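Local coordinates for protein putative prephenate dehydratase (Streptococcus mutans, PDB 4LUB) that probably converts prephenate to phenylpyruvate, with loss of water and carbon dioxide, in the biosynthesis of L-phenylalanine, at residues V77-L82 / Y172-V177; D191-L196 / G269-Y274; L212-W217 / E256-I261; G219-K224 / D242-N247. All coordinates share one frame; numbering follows the deposited sequence.

Interaction 1: V77-L82 / Y172-V177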
loop_
_atom_site.group_PDB
_atom_site.type_symbol
_atom_site.label_atom_id
_atom_site.label_comp_id
_atom_site.label_asym_id
_atom_site.label_seq_id
_atom_site.Cartn_x
_atom_site.Cartn_y
_atom_site.Cartn_z
ATOM N N VAL B 77 20.099 -6.677 1.820
ATOM C CA VAL B 77 20.985 -7.802 1.516
ATOM C C VAL B 77 20.648 -9.049 2.336
ATOM O O VAL B 77 21.197 -10.124 2.104
ATOM C CB VAL B 77 22.472 -7.418 1.722
ATOM C CG1 VAL B 77 22.886 -6.385 0.692
ATOM C CG2 VAL B 77 22.725 -6.909 3.146
ATOM N N ALA B 78 19.739 -8.895 3.293
ATOM C CA ALA B 78 19.198 -10.020 4.044
ATOM C C ALA B 78 17.890 -9.605 4.706
ATOM O O ALA B 78 17.731 -8.446 5.105
ATOM C CB ALA B 78 20.194 -10.509 5.092
ATOM N N GLU B 79 16.965 -10.552 4.834
ATOM C CA GLU B 79 15.725 -10.325 5.568
ATOM C C GLU B 79 15.573 -11.283 6.752
ATOM O O GLU B 79 15.765 -12.483 6.601
ATOM C CB GLU B 79 14.525 -10.479 4.633
ATOM C CG GLU B 79 13.187 -10.163 5.277
ATOM C CD GLU B 79 12.042 -10.346 4.304
ATOM O OE1 GLU B 79 12.036 -9.640 3.281
ATOM O OE2 GLU B 79 11.115 -11.128 4.590
ATOM N N ILE B 80 15.233 -10.746 7.922
ATOM C CA ILE B 80 14.930 -11.574 9.093
ATOM C C ILE B 80 13.503 -11.312 9.552
ATOM O O ILE B 80 13.114 -10.168 9.778
ATOM C CB ILE B 80 15.917 -11.333 10.261
ATOM C CG1 ILE B 80 17.326 -11.761 9.848
ATOM C CG2 ILE B 80 15.502 -12.137 11.493
ATOM C CD1 ILE B 80 18.439 -11.095 10.641
ATOM N N ILE B 81 12.716 -12.376 9.649
ATOM C CA ILE B 81 11.359 -12.284 10.174
ATOM C C ILE B 81 11.270 -12.611 11.663
ATOM O O ILE B 81 11.708 -13.670 12.105
ATOM C CB ILE B 81 10.409 -13.202 9.391
ATOM C CG1 ILE B 81 10.399 -12.789 7.917
ATOM C CG2 ILE B 81 8.991 -13.093 9.939
ATOM C CD1 ILE B 81 9.514 -13.666 7.041
ATOM N N LEU B 82 10.713 -11.674 12.421
ATOM C CA LEU B 82 10.539 -11.793 13.871
ATOM C C LEU B 82 9.094 -11.969 14.306
ATOM O O LEU B 82 8.232 -11.193 13.909
ATOM C CB LEU B 82 11.100 -10.551 14.575
ATOM C CG LEU B 82 11.334 -10.636 16.091
ATOM C CD1 LEU B 82 12.545 -11.481 16.465
ATOM C CD2 LEU B 82 11.438 -9.237 16.692
ATOM N N TYR B 172 3.902 -10.785 13.275
ATOM C CA TYR B 172 5.157 -10.952 12.537
ATOM C C TYR B 172 5.620 -9.720 11.767
ATOM O O TYR B 172 4.841 -9.058 11.081
ATOM C CB TYR B 172 5.069 -12.124 11.563
ATOM C CG TYR B 172 5.126 -13.479 12.226
ATOM C CD1 TYR B 172 6.346 -14.106 12.449
ATOM C CD2 TYR B 172 3.971 -14.129 12.635
ATOM C CE1 TYR B 172 6.414 -15.343 13.057
ATOM C CE2 TYR B 172 4.026 -15.371 13.244
ATOM C CZ TYR B 172 5.253 -15.974 13.451
ATOM O OH TYR B 172 5.321 -17.211 14.057
ATOM N N THR B 173 6.913 -9.436 11.877
ATOM C CA THR B 173 7.508 -8.287 11.213
ATOM C C THR B 173 8.705 -8.724 10.381
ATOM O O THR B 173 9.514 -9.554 10.812
ATOM C CB THR B 173 7.956 -7.210 12.221
ATOM O OG1 THR B 173 6.827 -6.782 12.988
ATOM C CG2 THR B 173 8.566 -5.993 11.507
ATOM N N ARG B 174 8.836 -8.113 9.212
ATOM C CA ARG B 174 9.974 -8.337 8.343
ATOM C C ARG B 174 10.975 -7.226 8.630
ATOM O O ARG B 174 10.601 -6.059 8.677
ATOM C CB ARG B 174 9.538 -8.306 6.869
ATOM C CG ARG B 174 8.534 -9.384 6.504
ATOM C CD ARG B 174 7.921 -9.178 5.120
ATOM N NE ARG B 174 8.894 -9.433 4.060
ATOM C CZ ARG B 174 8.879 -8.849 2.868
ATOM N NH1 ARG B 174 7.906 -8.004 2.555
ATOM N NH2 ARG B 174 9.809 -9.148 1.970
ATOM N N PHE B 175 12.238 -7.597 8.814
ATOM C CA PHE B 175 13.319 -6.634 9.012
ATOM C C PHE B 175 14.317 -6.845 7.888
ATOM O O PHE B 175 14.579 -7.975 7.484
ATOM C CB PHE B 175 14.026 -6.796 10.376
ATOM C CG PHE B 175 13.140 -6.562 11.571
ATOM C CD1 PHE B 175 12.224 -7.515 11.982
ATOM C CD2 PHE B 175 13.229 -5.376 12.282
ATOM C CE1 PHE B 175 11.414 -7.286 13.084
ATOM C CE2 PHE B 175 12.419 -5.136 13.376
ATOM C CZ PHE B 175 11.505 -6.091 13.777
ATOM N N TRP B 176 14.830 -5.747 7.352
ATOM C CA TRP B 176 15.897 -5.816 6.375
ATOM C C TRP B 176 17.257 -5.420 6.925
ATOM O O TRP B 176 17.383 -4.466 7.692
ATOM C CB TRP B 176 15.553 -4.939 5.170
ATOM C CG TRP B 176 14.604 -5.592 4.230
ATOM C CD1 TRP B 176 14.128 -6.874 4.295
ATOM C CD2 TRP B 176 13.997 -4.993 3.084
ATOM N NE1 TRP B 176 13.265 -7.108 3.247
ATOM C CE2 TRP B 176 13.178 -5.971 2.484
ATOM C CE3 TRP B 176 14.079 -3.722 2.498
ATOM C CZ2 TRP B 176 12.432 -5.718 1.339
ATOM C CZ3 TRP B 176 13.343 -3.472 1.356
ATOM C CH2 TRP B 176 12.526 -4.468 0.786
ATOM N N VAL B 177 18.269 -6.176 6.518
ATOM C CA VAL B 177 19.643 -5.762 6.683
ATOM C C VAL B 177 20.039 -5.023 5.417
ATOM O O VAL B 177 20.006 -5.578 4.320
ATOM C CB VAL B 177 20.591 -6.956 6.932
ATOM C CG1 VAL B 177 22.015 -6.471 7.111
ATOM C CG2 VAL B 177 20.133 -7.765 8.140
#
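Val-177 is opposed by two residues, Val-77 and Ala-78, which makes a classic beta bulge at one end of an antiparallel pairing whose strand directions differ by 155°. Val-77 N donates to Val-177 O, Ala-78 N adds a weak bond to the same oxygen, and Val-177 N returns one to Ala-78 O. Glu-79, in a non-hydrogen-bonded pair with Trp-176, carries the polar chemistry. Its CG, anti to the backbone N (chi1 -176°), lies 3.6 Å from Trp-176 CD1 at the indole edge. Trp-176 NE1 donates to Glu-79 OE1 at 2.8 Å, the oxygen in the indole plane and met on its anti side, the donor standing 27° out of the carboxylate plane. Arg-174 NE reaches Glu-79 OE2 at 2.8 Å along a nearly straight N-H, from above the carboxylate plane, whereas Arg-174 NH2 makes a weak bond to Glu-79 OE1. Ile-80 exchanges two backbone bonds with Phe-175. Ile-81 lays CG1 beside Arg-174 CG, 4.1 Å away. Leu-82 pairs with Thr-173 and brings CB to 3.6 Å from Phe-175 CE1. Both strands belong to the prephenate dehydratase range, and Thr-173, Arg-174 and Phe-175 form the Thr-Arg-Phe sequence characteristic of this family; Thr-173 OG1 bonds Asn-55, and Arg-174 NH1 forms salt bridges with Glu-54 and Asp-242. Two well-formed N-H bonds and one weak one grip the buried Glu-79 carboxylate, which would be expected to favour its ionised form.

Interaction 2: D191-L196 / G269-Y274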
loop_
_atom_site.group_PDB
_atom_site.type_symbol
_atom_site.label_atom_id
_atom_site.label_comp_id
_atom_site.label_asym_id
_atom_site.label_seq_id
_atom_site.Cartn_x
_atom_site.Cartn_y
_atom_site.Cartn_z
ATOM N N ASP B 191 13.295 -18.555 2.273
ATOM C CA ASP B 191 12.927 -18.004 0.964
ATOM C C ASP B 191 14.019 -17.150 0.323
ATOM O O ASP B 191 14.975 -16.721 0.979
ATOM C CB ASP B 191 11.637 -17.182 1.074
ATOM C CG ASP B 191 10.751 -17.320 -0.154
ATOM O OD1 ASP B 191 11.205 -17.905 -1.158
ATOM O OD2 ASP B 191 9.593 -16.855 -0.110
ATOM N N GLN B 192 13.900 -16.978 -0.994
ATOM C CA GLN B 192 14.704 -16.019 -1.745
ATOM C C GLN B 192 13.824 -15.017 -2.483
ATOM O O GLN B 192 12.903 -15.405 -3.209
ATOM C CB GLN B 192 15.621 -16.745 -2.729
ATOM C CG GLN B 192 16.504 -17.780 -2.056
ATOM C CD GLN B 192 17.865 -17.231 -1.679
ATOM O OE1 GLN B 192 18.225 -16.117 -2.060
ATOM N NE2 GLN B 192 18.622 -18.002 -0.904
ATOM N N LYS B 193 14.112 -13.729 -2.312
ATOM C CA LYS B 193 13.256 -12.711 -2.904
ATOM C C LYS B 193 14.039 -11.578 -3.543
ATOM O O LYS B 193 15.217 -11.398 -3.274
ATOM C CB LYS B 193 12.304 -12.131 -1.845
ATOM C CG LYS B 193 11.104 -13.027 -1.534
ATOM C CD LYS B 193 10.234 -12.440 -0.429
ATOM C CE LYS B 193 9.055 -13.349 -0.107
ATOM N NZ LYS B 193 8.164 -12.791 0.957
ATOM N N ILE B 194 13.353 -10.809 -4.380
ATOM C CA ILE B 194 13.893 -9.575 -4.921
ATOM C C ILE B 194 12.794 -8.541 -4.758
ATOM O O ILE B 194 11.623 -8.823 -5.015
ATOM C CB ILE B 194 14.331 -9.706 -6.414
ATOM C CG1 ILE B 194 14.722 -8.345 -6.980
ATOM C CG2 ILE B 194 13.221 -10.320 -7.278
ATOM C CD1 ILE B 194 15.506 -8.428 -8.284
ATOM N N SER B 195 13.165 -7.353 -4.295
ATOM C CA SER B 195 12.206 -6.264 -4.148
ATOM C C SER B 195 12.535 -5.140 -5.106
ATOM O O SER B 195 13.691 -4.736 -5.238
ATOM C CB SER B 195 12.182 -5.738 -2.712
ATOM O OG SER B 195 11.740 -6.738 -1.816
ATOM N N LEU B 196 11.509 -4.639 -5.777
ATOM C CA LEU B 196 11.693 -3.619 -6.785
ATOM C C LEU B 196 10.823 -2.420 -6.467
ATOM O O LEU B 196 9.735 -2.563 -5.898
ATOM C CB LEU B 196 11.326 -4.152 -8.174
ATOM C CG LEU B 196 12.165 -5.273 -8.796
ATOM C CD1 LEU B 196 11.441 -5.843 -10.023
ATOM C CD2 LEU B 196 13.594 -4.875 -9.122
ATOM N N GLY B 269 16.568 -4.601 -3.341
ATOM C CA GLY B 269 17.316 -5.680 -2.724
ATOM C C GLY B 269 17.147 -7.049 -3.356
ATOM O O GLY B 269 16.077 -7.372 -3.871
ATOM N N LYS B 270 18.230 -7.827 -3.349
ATOM C CA LYS B 270 18.187 -9.277 -3.561
ATOM C C LYS B 270 18.682 -9.975 -2.303
ATOM O O LYS B 270 19.814 -9.755 -1.882
ATOM C CB LYS B 270 19.037 -9.723 -4.759
ATOM C CG LYS B 270 18.724 -9.060 -6.085
ATOM C CD LYS B 270 19.603 -9.666 -7.167
ATOM C CE LYS B 270 19.544 -8.903 -8.475
ATOM N NZ LYS B 270 20.416 -9.557 -9.499
ATOM N N TYR B 271 17.851 -10.808 -1.687
ATOM C CA TYR B 271 18.190 -11.262 -0.342
ATOM C C TYR B 271 17.601 -12.623 -0.023
ATOM O O TYR B 271 16.594 -13.032 -0.608
ATOM C CB TYR B 271 17.705 -10.242 0.696
ATOM C CG TYR B 271 16.267 -9.820 0.472
ATOM C CD1 TYR B 271 15.218 -10.577 0.986
ATOM C CD2 TYR B 271 15.956 -8.681 -0.271
ATOM C CE1 TYR B 271 13.898 -10.215 0.776
ATOM C CE2 TYR B 271 14.632 -8.308 -0.489
ATOM C CZ TYR B 271 13.609 -9.083 0.044
ATOM O OH TYR B 271 12.295 -8.736 -0.159
ATOM N N ALA B 272 18.218 -13.309 0.933
ATOM C CA ALA B 272 17.609 -14.492 1.527
ATOM C C ALA B 272 16.689 -14.071 2.670
ATOM O O ALA B 272 16.898 -13.032 3.302
ATOM C CB ALA B 272 18.682 -15.460 2.023
ATOM N N VAL B 273 15.647 -14.866 2.897
ATOM C CA VAL B 273 14.738 -14.665 4.016
ATOM C C VAL B 273 14.990 -15.678 5.126
ATOM O O VAL B 273 14.950 -16.882 4.893
ATOM C CB VAL B 273 13.260 -14.767 3.568
ATOM C CG1 VAL B 273 12.319 -14.492 4.744
ATOM C CG2 VAL B 273 12.994 -13.837 2.381
ATOM N N TYR B 274 15.227 -15.175 6.330
ATOM C CA TYR B 274 15.436 -16.005 7.511
ATOM C C TYR B 274 14.291 -15.743 8.480
ATOM O O TYR B 274 13.731 -14.649 8.479
ATOM C CB TYR B 274 16.777 -15.686 8.162
ATOM C CG TYR B 274 17.955 -15.757 7.214
ATOM C CD1 TYR B 274 18.592 -16.962 6.948
ATOM C CD2 TYR B 274 18.432 -14.609 6.586
ATOM C CE1 TYR B 274 19.676 -17.024 6.077
ATOM C CE2 TYR B 274 19.517 -14.659 5.722
ATOM C CZ TYR B 274 20.133 -15.866 5.472
ATOM O OH TYR B 274 21.208 -15.915 4.611
HETATM O O HOH W 1 17.386 -13.773 -3.526
#
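Strands 189-199 and 264-274 are antiparallel neighbours in the sheet of the ACT region, and Ser-195 meets Tyr-271 across them. The Tyr-271 hydroxyl donates to Ser-195 OG, OH to OG being 2.7 Å, and that OG lies in the plane of the ring at its edge; Ser-195 OG is also hydrogen-bonded to Asp-242. Tyr-271 holds CG between its backbone N and carbonyl carbon (chi1 48°). Lys-193 O sits 4.0 Å above the Tyr-271 ring plane, over its centre, and Lys-193 CB approaches CE1 of Tyr-271 to 3.6 Å. The ladder runs through hydrogen-bonded pairs at Asp-191 with Val-273, Lys-193 with Tyr-271 and Ser-195 with Gly-269; the last has one sound bond, Ser-195 N to Gly-269 O at 2.9 Å, and a weak return. On the Lys-193 face, Asp-191 CB packs 3.8 Å from Val-273 CB. On the face of Gln-192 and Ile-194, Ile-194 and Lys-270 lie side by side, CD1 of the former 3.9 Å from CG of the latter. Strand 237-244 pairs with the other edge of 189-199. Gln-192 bends at chi2 (-94°); its NE2 is hydrogen-bonded to Glu-189, and a water lies 2.9 Å from its OE1 and 3.1 Å from Tyr-271 O.

Interaction 3: L212-W217 / E256-I261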
loop_
_atom_site.group_PDB
_atom_site.type_symbol
_atom_site.label_atom_id
_atom_site.label_comp_id
_atom_site.label_asym_id
_atom_site.label_seq_id
_atom_site.Cartn_x
_atom_site.Cartn_y
_atom_site.Cartn_z
ATOM N N LEU B 212 3.447 -6.514 -14.295
ATOM C CA LEU B 212 3.187 -7.811 -13.674
ATOM C C LEU B 212 3.164 -8.996 -14.646
ATOM O O LEU B 212 3.614 -10.083 -14.294
ATOM C CB LEU B 212 1.879 -7.772 -12.881
ATOM C CG LEU B 212 1.955 -7.220 -11.443
ATOM C CD1 LEU B 212 2.985 -6.117 -11.272
ATOM C CD2 LEU B 212 0.590 -6.787 -10.945
ATOM N N SER B 213 2.620 -8.803 -15.844
ATOM C CA SER B 213 2.594 -9.878 -16.849
ATOM C C SER B 213 3.991 -10.358 -17.214
ATOM O O SER B 213 4.207 -11.541 -17.484
ATOM C CB SER B 213 1.861 -9.422 -18.113
ATOM O OG SER B 213 0.493 -9.165 -17.834
ATOM N N THR B 214 4.932 -9.422 -17.218
ATOM C CA THR B 214 6.331 -9.693 -17.513
ATOM C C THR B 214 6.887 -10.810 -16.625
ATOM O O THR B 214 7.594 -11.706 -17.089
ATOM C CB THR B 214 7.179 -8.421 -17.327
ATOM O OG1 THR B 214 6.782 -7.429 -18.287
ATOM C CG2 THR B 214 8.632 -8.731 -17.510
ATOM N N PHE B 215 6.579 -10.733 -15.338
ATOM C CA PHE B 215 6.971 -11.760 -14.385
ATOM C C PHE B 215 6.030 -12.953 -14.411
ATOM O O PHE B 215 6.458 -14.102 -14.269
ATOM C CB PHE B 215 7.037 -11.174 -12.975
ATOM C CG PHE B 215 8.169 -10.208 -12.776
ATOM C CD1 PHE B 215 8.017 -8.866 -13.085
ATOM C CD2 PHE B 215 9.387 -10.645 -12.281
ATOM C CE1 PHE B 215 9.065 -7.976 -12.905
ATOM C CE2 PHE B 215 10.439 -9.759 -12.098
ATOM C CZ PHE B 215 10.271 -8.427 -12.411
ATOM N N ALA B 216 4.739 -12.662 -14.556
ATOM C CA ALA B 216 3.711 -13.692 -14.569
ATOM C C ALA B 216 3.897 -14.743 -15.658
ATOM O O ALA B 216 3.860 -15.940 -15.369
ATOM C CB ALA B 216 2.331 -13.049 -14.706
ATOM N N TRP B 217 4.097 -14.315 -16.903
ATOM C CA TRP B 217 4.224 -15.296 -17.984
ATOM C C TRP B 217 5.440 -16.190 -17.775
ATOM O O TRP B 217 5.421 -17.343 -18.188
ATOM C CB TRP B 217 4.221 -14.621 -19.384
ATOM C CG TRP B 217 5.501 -13.966 -19.923
ATOM C CD1 TRP B 217 5.757 -12.624 -20.003
ATOM C CD2 TRP B 217 6.659 -14.624 -20.476
ATOM N NE1 TRP B 217 7.005 -12.405 -20.561
ATOM C CE2 TRP B 217 7.577 -13.613 -20.851
ATOM C CE3 TRP B 217 7.015 -15.961 -20.672
ATOM C CZ2 TRP B 217 8.815 -13.903 -21.424
ATOM C CZ3 TRP B 217 8.255 -16.244 -21.241
ATOM C CH2 TRP B 217 9.135 -15.221 -21.606
ATOM N N GLU B 256 15.075 -7.107 -17.933
ATOM C CA GLU B 256 15.359 -6.660 -19.299
ATOM C C GLU B 256 14.082 -6.331 -20.077
ATOM O O GLU B 256 14.015 -5.306 -20.756
ATOM C CB GLU B 256 16.192 -7.702 -20.060
ATOM C CG GLU B 256 17.607 -7.885 -19.525
ATOM C CD GLU B 256 18.455 -8.809 -20.390
ATOM O OE1 GLU B 256 18.041 -9.129 -21.522
ATOM O OE2 GLU B 256 19.525 -9.245 -19.922
ATOM N N GLU B 257 13.079 -7.200 -20.002
ATOM C CA GLU B 257 11.801 -6.911 -20.654
ATOM C C GLU B 257 11.121 -5.636 -20.121
ATOM O O GLU B 257 10.564 -4.862 -20.898
ATOM C CB GLU B 257 10.836 -8.102 -20.547
ATOM C CG GLU B 257 9.636 -7.934 -21.484
ATOM C CD GLU B 257 8.697 -9.130 -21.549
ATOM O OE1 GLU B 257 8.967 -10.187 -20.928
ATOM O OE2 GLU B 257 7.656 -8.986 -22.223
ATOM N N LEU B 258 11.124 -5.437 -18.807
ATOM C CA LEU B 258 10.639 -4.174 -18.243
ATOM C C LEU B 258 11.275 -2.968 -18.933
ATOM O O LEU B 258 10.571 -2.066 -19.408
ATOM C CB LEU B 258 10.898 -4.106 -16.738
ATOM C CG LEU B 258 10.094 -5.055 -15.850
ATOM C CD1 LEU B 258 10.302 -4.707 -14.385
ATOM C CD2 LEU B 258 8.619 -4.978 -16.193
ATOM N N THR B 259 12.605 -2.947 -18.966
ATOM C CA THR B 259 13.355 -1.928 -19.700
ATOM C C THR B 259 12.894 -1.767 -21.152
ATOM O O THR B 259 12.630 -0.653 -21.604
ATOM C CB THR B 259 14.867 -2.227 -19.666
ATOM O OG1 THR B 259 15.283 -2.360 -18.299
ATOM C CG2 THR B 259 15.655 -1.082 -20.290
ATOM N N SER B 260 12.799 -2.876 -21.879
ATOM C CA SER B 260 12.334 -2.837 -23.263
ATOM C C SER B 260 10.922 -2.264 -23.404
ATOM O O SER B 260 10.583 -1.718 -24.450
ATOM C CB SER B 260 12.390 -4.242 -23.884
ATOM O OG SER B 260 11.192 -4.968 -23.640
ATOM N N ILE B 261 10.111 -2.384 -22.356
ATOM C CA ILE B 261 8.751 -1.838 -22.355
ATOM C C ILE B 261 8.748 -0.346 -21.962
ATOM O O ILE B 261 7.753 0.362 -22.136
ATOM C CB ILE B 261 7.826 -2.674 -21.407
ATOM C CG1 ILE B 261 7.561 -4.049 -22.016
ATOM C CG2 ILE B 261 6.465 -2.045 -21.218
ATOM C CD1 ILE B 261 7.007 -5.050 -21.023
#
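Helices 208-216 and 248-261 run nearly antiparallel here, the short axes making 149° and passing 9.9 Å apart, with Thr-214 and Glu-257 as the closest CA pair at 6.9 Å. They are the two helices of the ACT region, whose beta-alpha-beta-beta-alpha-beta order follows from the strands that flank them. Leu-212 and Ser-213 of the first helix pack on the same residues of the second subunit. Such spacing leaves room for side chains to meet between the backbones, and Thr-214 is the central one. The side chains of Thr-214 and Glu-257 slide past each other in opposite directions, CG2 of the former 3.8 Å from CB of the latter, while Thr-214 OG1 touches methyl groups: Leu-258 CD2 at 3.7 Å and Ile-261 CD1 at 3.6 Å. The same hydroxyl is satisfied within its own helix by the carbonyl of Lys-210. Toward the sheet, Phe-215 presents the edge of its ring to Leu-258, CE1 to CD1 at 3.8 Å, the two side chains crossing at about a right angle. Leu-198 lines the sheet side of Leu-258. Glu-257 has CG anti to the backbone N (chi1 -167°) and an extended chain beyond it, and its OE1 meets the edge of the Trp-217 indole and forms a salt bridge with Arg-218. Glu-257 OE1 accepts with its syn lone pair from Trp-217 NE1 at 3.0 Å, the oxygen 8° out of the indole plane.

Interaction 4: G219-K224 / D242-N247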
loop_
_atom_site.group_PDB
_atom_site.type_symbol
_atom_site.label_atom_id
_atom_site.label_comp_id
_atom_site.label_asym_id
_atom_site.label_seq_id
_atom_site.Cartn_x
_atom_site.Cartn_y
_atom_site.Cartn_z
ATOM N N GLY B 219 6.257 -17.291 -14.929
ATOM C CA GLY B 219 5.997 -18.010 -13.695
ATOM C C GLY B 219 6.770 -17.547 -12.466
ATOM O O GLY B 219 6.945 -18.314 -11.521
ATOM N N ILE B 220 7.251 -16.309 -12.479
ATOM C CA ILE B 220 7.873 -15.725 -11.284
ATOM C C ILE B 220 6.779 -15.113 -10.412
ATOM O O ILE B 220 6.151 -14.129 -10.801
ATOM C CB ILE B 220 8.931 -14.667 -11.645
ATOM C CG1 ILE B 220 10.062 -15.307 -12.470
ATOM C CG2 ILE B 220 9.499 -14.002 -10.383
ATOM C CD1 ILE B 220 10.843 -14.309 -13.319
ATOM N N ASP B 221 6.552 -15.694 -9.235
ATOM C CA ASP B 221 5.420 -15.292 -8.383
ATOM C C ASP B 221 5.617 -13.973 -7.655
ATOM O O ASP B 221 6.617 -13.772 -6.974
ATOM C CB ASP B 221 5.103 -16.371 -7.339
ATOM C CG ASP B 221 4.579 -17.647 -7.964
ATOM O OD1 ASP B 221 3.906 -17.559 -9.005
ATOM O OD2 ASP B 221 4.802 -18.724 -7.387
ATOM N N LEU B 222 4.627 -13.100 -7.798
ATOM C CA LEU B 222 4.527 -11.869 -7.028
ATOM C C LEU B 222 4.074 -12.226 -5.619
ATOM O O LEU B 222 3.081 -12.935 -5.441
ATOM C CB LEU B 222 3.532 -10.913 -7.703
ATOM C CG LEU B 222 3.274 -9.440 -7.324
ATOM C CD1 LEU B 222 2.520 -9.302 -6.024
ATOM C CD2 LEU B 222 4.541 -8.617 -7.290
ATOM N N THR B 223 4.812 -11.756 -4.618
ATOM C CA THR B 223 4.492 -12.095 -3.235
ATOM C C THR B 223 4.057 -10.875 -2.434
ATOM O O THR B 223 3.559 -11.004 -1.318
ATOM C CB THR B 223 5.687 -12.767 -2.526
ATOM O OG1 THR B 223 6.754 -11.821 -2.371
ATOM C CG2 THR B 223 6.183 -13.967 -3.329
ATOM N N LYS B 224 4.253 -9.695 -3.012
ATOM C CA LYS B 224 3.815 -8.451 -2.391
ATOM C C LYS B 224 3.767 -7.300 -3.381
ATOM O O LYS B 224 4.633 -7.190 -4.249
ATOM C CB LYS B 224 4.753 -8.093 -1.234
ATOM C CG LYS B 224 4.408 -6.804 -0.514
ATOM C CD LYS B 224 5.553 -6.390 0.388
ATOM C CE LYS B 224 5.571 -4.883 0.624
ATOM N NZ LYS B 224 6.469 -4.529 1.767
ATOM N N ASP B 242 7.555 -7.346 -4.493
ATOM C CA ASP B 242 8.438 -8.467 -4.183
ATOM C C ASP B 242 8.135 -9.634 -5.122
ATOM O O ASP B 242 6.972 -9.915 -5.426
ATOM C CB ASP B 242 8.295 -8.954 -2.734
ATOM C CG ASP B 242 8.524 -7.860 -1.693
ATOM O OD1 ASP B 242 9.006 -6.750 -2.023
ATOM O OD2 ASP B 242 8.248 -8.150 -0.515
ATOM N N PHE B 243 9.187 -10.323 -5.550
ATOM C CA PHE B 243 9.052 -11.535 -6.342
ATOM C C PHE B 243 9.978 -12.583 -5.775
ATOM O O PHE B 243 11.027 -12.260 -5.215
ATOM C CB PHE B 243 9.430 -11.297 -7.810
ATOM C CG PHE B 243 8.413 -10.526 -8.593
ATOM C CD1 PHE B 243 7.230 -11.119 -8.988
ATOM C CD2 PHE B 243 8.650 -9.214 -8.962
ATOM C CE1 PHE B 243 6.292 -10.417 -9.712
ATOM C CE2 PHE B 243 7.709 -8.518 -9.693
ATOM C CZ PHE B 243 6.531 -9.116 -10.067
ATOM N N GLU B 244 9.600 -13.842 -5.930
ATOM C CA GLU B 244 10.503 -14.925 -5.602
ATOM C C GLU B 244 11.734 -14.818 -6.492
ATOM O O GLU B 244 11.630 -14.507 -7.681
ATOM C CB GLU B 244 9.812 -16.280 -5.729
ATOM C CG GLU B 244 9.220 -16.725 -4.395
ATOM C CD GLU B 244 8.307 -17.920 -4.495
ATOM O OE1 GLU B 244 8.393 -18.665 -5.496
ATOM O OE2 GLU B 244 7.498 -18.111 -3.559
ATOM N N ASN B 245 12.903 -15.016 -5.895
ATOM C CA ASN B 245 14.158 -14.890 -6.625
ATOM C C ASN B 245 14.932 -16.202 -6.620
ATOM O O ASN B 245 16.150 -16.217 -6.470
ATOM C CB ASN B 245 15.010 -13.775 -6.011
ATOM C CG ASN B 245 16.145 -13.338 -6.918
ATOM O OD1 ASN B 245 15.988 -13.274 -8.138
ATOM N ND2 ASN B 245 17.309 -13.087 -6.331
ATOM N N HIS B 246 14.214 -17.305 -6.787
ATOM C CA HIS B 246 14.824 -18.630 -6.836
ATOM C C HIS B 246 15.553 -18.852 -8.159
ATOM O O HIS B 246 16.565 -19.543 -8.214
ATOM C CB HIS B 246 13.765 -19.707 -6.601
ATOM C CG HIS B 246 13.222 -19.706 -5.209
ATOM N ND1 HIS B 246 13.995 -20.034 -4.113
ATOM C CD2 HIS B 246 11.996 -19.397 -4.727
ATOM C CE1 HIS B 246 13.263 -19.937 -3.019
ATOM N NE2 HIS B 246 12.047 -19.550 -3.363
ATOM N N ASN B 247 15.026 -18.258 -9.223
ATOM C CA ASN B 247 15.648 -18.373 -10.533
ATOM C C ASN B 247 16.133 -17.000 -10.970
ATOM O O ASN B 247 15.422 -16.256 -11.646
ATOM C CB ASN B 247 14.638 -18.952 -11.540
ATOM C CG ASN B 247 15.282 -19.380 -12.848
ATOM O OD1 ASN B 247 16.365 -18.921 -13.209
ATOM N ND2 ASN B 247 14.597 -20.248 -13.577
HETATM O O HOH W 2 8.150 -17.921 -8.581
HETATM O O HOH W 3 6.979 -10.520 -0.075
HETATM O O HOH W 4 8.939 -5.159 0.392
#
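Phe-243 carries Leu-222 CD2 over one face of its ring, 3.4 Å above the plane and offset toward the rim, a CH-pi contact in the beta hairpin of strands 222-229 and 237-244. The opposite face takes the ring of Phe-215 of helix 208-216, which stacks on it. At the ring's edge, near its plane, lies Asp-221 O, and CB of Leu-222 comes to 3.4 Å from Phe-243 CE1. Ile-220 crosses the phenylalanine side chain at about a right angle, CG2 to CB 3.7 Å. Between Leu-222 and Lys-224 the register slips by one residue, a beta bulge: Asp-242 takes both bonds there, its O accepting from Thr-223 N and its N donating to Lys-224 O. Glu-244 N to Asp-221 O is the next bond along the pairing. Thr-223 holds OG1 between its backbone N and carbonyl carbon (chi1 67°), 3.3 Å from Asp-242 CB. Lys-224 crosses Asp-242 obliquely, its CD 3.3 Å from OD2, and NZ goes on to Glu-54 and Ser-60; Asp-242 is in turn bound by Ser-195. Two waters attend this carboxylate: one donates to Asp-242 OD2 at 2.7 Å and also meets Thr-223 OG1, the other accepts from Lys-224 NZ and donates to Asp-242 OD1 at 2.9 Å.

From the N terminus, interaction 1 closes first, joining 77-82 to 172-177 across a gap in which residues 86-169 are not modelled. It ends before interaction 2 opens at 191-196. Interaction 2 spans most of the ACT region and encloses interaction 3, which in turn encloses interaction 4; none of them cross. Strand 75-83 lies beside strand 264-274 in one sheet, so interactions 1 and 2 meet through backbone bonds, and Arg-174 reaches Asp-242 of interaction 4 by a salt bridge. Interactions 2 and 4 are joined because strands 189-199 and 237-244 are neighbours in the sheet, while interaction 3, the helix pair, packs against both through Phe-215 and stays about 14 Å, nearest atoms, from interaction 1.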